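Local coordinates for protein VAL-1 (Chlorella virus, PDB 3GNE) that cleaves the polysaccharide alginate as a family 14 polysaccharide lyase, by an eliminative mechanism, with modes of action that depend on pH, at residues 88-99 with 211-222. Sequence-based numbering, arbitrary orientation. Where two conformers were deposited one is given.
Sequences ARGGKHGGTFIG and LISRFDWNTFFG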
loop_
_atom_site.group_PDB
_atom_site.type_symbol
_atom_site.label_atom_id
_atom_site.label_comp_id
_atom_site.label_asym_id
_atom_site.label_seq_id
_atom_site.Cartn_x
_atom_site.Cartn_y
_atom_site.Cartn_z
ATOM N N ALA A 88 -12.235 8.988 -9.252
ATOM C CA ALA A 88 -12.271 8.285 -10.522
ATOM C C ALA A 88 -12.685 6.848 -10.232
ATOM O O ALA A 88 -13.699 6.654 -9.551
ATOM C CB ALA A 88 -10.959 8.405 -11.263
ATOM N N ARG A 89 -11.942 5.859 -10.760
ATOM C CA ARG A 89 -12.313 4.468 -10.445
ATOM C C ARG A 89 -11.211 3.771 -9.673
ATOM O O ARG A 89 -11.077 2.552 -9.753
ATOM C CB ARG A 89 -12.696 3.707 -11.733
ATOM C CG ARG A 89 -13.911 4.384 -12.366
ATOM C CD ARG A 89 -14.493 3.642 -13.584
ATOM N NE ARG A 89 -15.471 2.662 -13.123
ATOM C CZ ARG A 89 -16.373 2.028 -13.865
ATOM N NH1 ARG A 89 -16.380 2.312 -15.159
ATOM N NH2 ARG A 89 -17.217 1.154 -13.293
ATOM N N GLY A 90 -10.513 4.513 -8.819
ATOM C CA GLY A 90 -9.598 3.967 -7.843
ATOM C C GLY A 90 -8.134 4.272 -8.146
ATOM O O GLY A 90 -7.767 4.939 -9.154
ATOM N N GLY A 91 -7.257 3.853 -7.259
ATOM C CA GLY A 91 -5.838 4.164 -7.348
ATOM C C GLY A 91 -5.131 3.541 -6.178
ATOM O O GLY A 91 -5.753 2.866 -5.341
ATOM N N LYS A 92 -3.835 3.788 -6.107
ATOM C CA LYS A 92 -3.013 3.155 -5.089
ATOM C C LYS A 92 -2.571 4.128 -3.997
ATOM O O LYS A 92 -2.318 5.300 -4.266
ATOM C CB LYS A 92 -1.700 2.623 -5.719
ATOM C CG LYS A 92 -1.811 1.245 -6.328
ATOM C CD LYS A 92 -2.792 1.179 -7.487
ATOM C CE LYS A 92 -2.696 -0.230 -8.087
ATOM N NZ LYS A 92 -3.767 -0.360 -9.154
ATOM N N HIS A 93 -2.377 3.563 -2.816
ATOM C CA HIS A 93 -1.606 4.222 -1.756
ATOM C C HIS A 93 -0.235 3.579 -1.676
ATOM O O HIS A 93 0.736 4.086 -2.240
ATOM C CB HIS A 93 -2.348 4.120 -0.412
ATOM C CG HIS A 93 -3.490 5.079 -0.306
ATOM N ND1 HIS A 93 -4.205 5.161 0.868
ATOM C CD2 HIS A 93 -4.038 5.954 -1.186
ATOM C CE1 HIS A 93 -5.143 6.076 0.681
ATOM N NE2 HIS A 93 -5.094 6.580 -0.543
ATOM N N GLY A 94 -0.137 2.403 -1.028
ATOM C CA GLY A 94 1.118 1.691 -0.894
ATOM C C GLY A 94 0.890 0.455 -0.055
ATOM O O GLY A 94 -0.243 0.107 0.258
ATOM N N GLY A 95 1.981 -0.201 0.319
ATOM C CA GLY A 95 1.812 -1.425 1.133
ATOM C C GLY A 95 3.152 -2.114 1.241
ATOM O O GLY A 95 4.213 -1.510 1.184
ATOM N N THR A 96 3.075 -3.403 1.438
ATOM C CA THR A 96 4.239 -4.206 1.759
ATOM C C THR A 96 4.553 -5.164 0.643
ATOM O O THR A 96 3.657 -5.694 0.014
ATOM C CB THR A 96 3.890 -4.961 3.069
ATOM O OG1 THR A 96 5.024 -5.512 3.674
ATOM C CG2 THR A 96 2.960 -6.085 2.683
ATOM N N PHE A 97 5.859 -5.364 0.398
ATOM C CA PHE A 97 6.322 -6.369 -0.561
ATOM C C PHE A 97 7.021 -7.500 0.182
ATOM O O PHE A 97 7.631 -7.243 1.224
ATOM C CB PHE A 97 7.281 -5.742 -1.591
ATOM C CG PHE A 97 6.486 -5.076 -2.738
ATOM C CD1 PHE A 97 5.703 -3.955 -2.508
ATOM C CD2 PHE A 97 6.554 -5.595 -4.034
ATOM C CE1 PHE A 97 5.011 -3.342 -3.563
ATOM C CE2 PHE A 97 5.858 -5.028 -5.094
ATOM C CZ PHE A 97 5.079 -3.912 -4.836
ATOM N N ILE A 98 6.846 -8.704 -0.364
ATOM C CA ILE A 98 7.333 -9.962 0.181
ATOM C C ILE A 98 8.449 -10.493 -0.712
ATOM O O ILE A 98 8.224 -10.499 -1.927
ATOM C CB ILE A 98 6.244 -11.050 0.167
ATOM C CG1 ILE A 98 5.035 -10.751 1.044
ATOM C CG2 ILE A 98 6.837 -12.388 0.608
ATOM C CD1 ILE A 98 5.514 -9.964 2.248
ATOM N N GLY A 99 9.565 -10.939 -0.158
ATOM C CA GLY A 99 10.540 -11.652 -1.012
ATOM C C GLY A 99 11.219 -10.666 -1.965
ATOM O O GLY A 99 11.526 -9.512 -1.620
ATOM N N LEU A 211 10.585 -13.338 2.972
ATOM C CA LEU A 211 9.743 -12.800 4.034
ATOM C C LEU A 211 9.412 -11.368 3.655
ATOM O O LEU A 211 9.743 -10.902 2.535
ATOM C CB LEU A 211 10.495 -12.883 5.369
ATOM C CG LEU A 211 10.967 -14.287 5.757
ATOM C CD1 LEU A 211 11.853 -14.153 6.974
ATOM C CD2 LEU A 211 9.750 -15.178 6.016
ATOM N N ILE A 212 8.757 -10.658 4.576
ATOM C CA ILE A 212 8.468 -9.247 4.244
ATOM C C ILE A 212 9.770 -8.490 4.035
ATOM O O ILE A 212 10.670 -8.619 4.884
ATOM C CB ILE A 212 7.630 -8.661 5.372
ATOM C CG1 ILE A 212 6.292 -9.383 5.482
ATOM C CG2 ILE A 212 7.454 -7.160 5.147
ATOM C CD1 ILE A 212 5.505 -9.163 6.767
ATOM N N SER A 213 9.866 -7.777 2.928
ATOM C CA SER A 213 11.184 -7.178 2.568
ATOM C C SER A 213 11.155 -5.703 2.479
ATOM O O SER A 213 12.217 -5.122 2.630
ATOM C CB SER A 213 11.686 -7.826 1.278
ATOM O OG SER A 213 10.753 -7.644 0.232
ATOM N N ARG A 214 10.020 -5.031 2.231
ATOM C CA ARG A 214 10.040 -3.571 2.240
ATOM C C ARG A 214 8.641 -3.007 2.353
ATOM O O ARG A 214 7.655 -3.696 2.061
ATOM C CB ARG A 214 10.678 -2.936 0.975
ATOM C CG ARG A 214 9.821 -3.084 -0.300
ATOM C CD ARG A 214 10.552 -2.391 -1.455
ATOM N NE ARG A 214 9.781 -2.214 -2.687
ATOM C CZ ARG A 214 9.604 -3.136 -3.635
ATOM N NH1 ARG A 214 10.126 -4.375 -3.443
ATOM N NH2 ARG A 214 8.904 -2.820 -4.707
ATOM N N PHE A 215 8.567 -1.758 2.765
ATOM C CA PHE A 215 7.410 -0.910 2.533
ATOM C C PHE A 215 7.588 -0.191 1.214
ATOM O O PHE A 215 8.669 0.350 0.946
ATOM C CB PHE A 215 7.312 0.139 3.650
ATOM C CG PHE A 215 6.096 1.061 3.541
ATOM C CD1 PHE A 215 4.799 0.547 3.605
ATOM C CD2 PHE A 215 6.325 2.440 3.378
ATOM C CE1 PHE A 215 3.693 1.410 3.540
ATOM C CE2 PHE A 215 5.204 3.272 3.347
ATOM C CZ PHE A 215 3.910 2.781 3.434
ATOM N N ASP A 216 6.549 -0.229 0.381
ATOM C CA ASP A 216 6.622 0.437 -0.891
ATOM C C ASP A 216 5.444 1.392 -0.975
ATOM O O ASP A 216 4.281 0.994 -0.948
ATOM C CB ASP A 216 6.512 -0.605 -2.011
ATOM C CG ASP A 216 6.912 0.021 -3.341
ATOM O OD1 ASP A 216 8.125 0.085 -3.640
ATOM O OD2 ASP A 216 6.069 0.513 -4.088
ATOM N N TRP A 217 5.745 2.671 -1.066
ATOM C CA TRP A 217 4.769 3.730 -1.214
ATOM C C TRP A 217 4.753 4.144 -2.670
ATOM O O TRP A 217 5.784 4.475 -3.222
ATOM C CB TRP A 217 5.135 4.956 -0.351
ATOM C CG TRP A 217 4.018 5.948 -0.513
ATOM C CD1 TRP A 217 4.028 7.107 -1.239
ATOM C CD2 TRP A 217 2.725 5.832 0.088
ATOM N NE1 TRP A 217 2.816 7.709 -1.135
ATOM C CE2 TRP A 217 1.982 6.972 -0.315
ATOM C CE3 TRP A 217 2.134 4.910 0.938
ATOM C CZ2 TRP A 217 0.660 7.199 0.093
ATOM C CZ3 TRP A 217 0.811 5.130 1.350
ATOM C CH2 TRP A 217 0.114 6.253 0.938
ATOM N N ASN A 218 3.617 4.140 -3.331
ATOM C CA ASN A 218 3.581 4.617 -4.710
ATOM C C ASN A 218 2.133 4.941 -5.027
ATOM O O ASN A 218 1.333 4.076 -5.316
ATOM C CB ASN A 218 4.131 3.551 -5.648
ATOM C CG ASN A 218 4.403 4.148 -7.012
ATOM O OD1 ASN A 218 3.970 5.241 -7.337
ATOM N ND2 ASN A 218 5.148 3.412 -7.807
ATOM N N THR A 219 1.803 6.248 -4.896
ATOM C CA THR A 219 0.401 6.635 -5.002
ATOM C C THR A 219 0.157 7.258 -6.373
ATOM O O THR A 219 0.917 8.087 -6.867
ATOM C CB THR A 219 0.008 7.579 -3.863
ATOM O OG1 THR A 219 -1.411 7.862 -3.998
ATOM C CG2 THR A 219 0.735 8.931 -3.841
ATOM N N PHE A 220 -0.904 6.776 -7.013
ATOM C CA PHE A 220 -1.259 7.186 -8.384
ATOM C C PHE A 220 -2.627 6.683 -8.683
ATOM O O PHE A 220 -3.106 5.728 -8.011
ATOM C CB PHE A 220 -0.220 6.623 -9.393
ATOM C CG PHE A 220 -0.093 5.117 -9.354
ATOM C CD1 PHE A 220 0.887 4.537 -8.525
ATOM C CD2 PHE A 220 -0.935 4.285 -10.123
ATOM C CE1 PHE A 220 0.993 3.152 -8.473
ATOM C CE2 PHE A 220 -0.803 2.910 -10.066
ATOM C CZ PHE A 220 0.169 2.337 -9.233
ATOM N N PHE A 221 -3.278 7.249 -9.720
ATOM C CA PHE A 221 -4.570 6.788 -10.136
ATOM C C PHE A 221 -4.506 5.550 -11.004
ATOM O O PHE A 221 -3.629 5.402 -11.843
ATOM C CB PHE A 221 -5.266 7.889 -10.976
ATOM C CG PHE A 221 -5.993 8.917 -10.105
ATOM C CD1 PHE A 221 -7.386 8.941 -10.120
ATOM C CD2 PHE A 221 -5.288 9.809 -9.293
ATOM C CE1 PHE A 221 -8.081 9.821 -9.298
ATOM C CE2 PHE A 221 -5.977 10.688 -8.444
ATOM C CZ PHE A 221 -7.374 10.692 -8.478
ATOM N N GLY A 222 -5.506 4.667 -10.805
ATOM C CA GLY A 222 -5.678 3.562 -11.720
ATOM C C GLY A 222 -4.792 2.369 -11.393
ATOM O O GLY A 222 -4.275 2.188 -10.311
#
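Leu-211 O takes the amide of Gly-99, opening the pairing of two antiparallel strands, 91-99 and 212-221, in the curved seven-stranded sheet of a concanavalin-like beta-sandwich. Ile-212 then packs against Ile-98. A classic beta bulge sets two residues, Ser-213 and Arg-214, opposite Phe-97: Ser-213 N makes a nearly straight bond to Phe-97 O, that from Arg-214 N is weak, and Ser-213 OG turns back to Gly-99 O at 2.7 Å. Arg-214 runs extended from CG to NE and lays its guanidinium over one face of the Phe-97 ring, planes 23° apart, NH2 above the ring centre, a cation-pi stack. On the other face of the sheet, turned to the second sheet, Phe-215 stacks on Phe-75. Asp-216 fixes the rotation of the guanidinium, its OD1 gripped by both NE and NH2 from one face of the carboxylate, while its CB touches Phe-97 CD1 at 3.5 Å. Trp-217 lies among Trp-77, Phe-235 and Phe-238; chi1 near 180° (-177°) brings the indole alongside His-93, whose O sits over the centre of one face, and Gly-94 N lies 3.7 Å from Trp-217 CZ3. Thr-219 OG1 bonds Lys-92 O at 2.7 Å and also pairs with Tyr-44. Phe-220 offers a ring face to Lys-92 CB, 4.1 Å from its centroid, on the side where Lys-92 NZ binds a citrate, probably from the crystallisation liquor but consistent with a groove for anionic alginate. Bent at chi2 (63°), the lysine chain passes this ring and brings NZ within 2.8 Å of Gly-222 O.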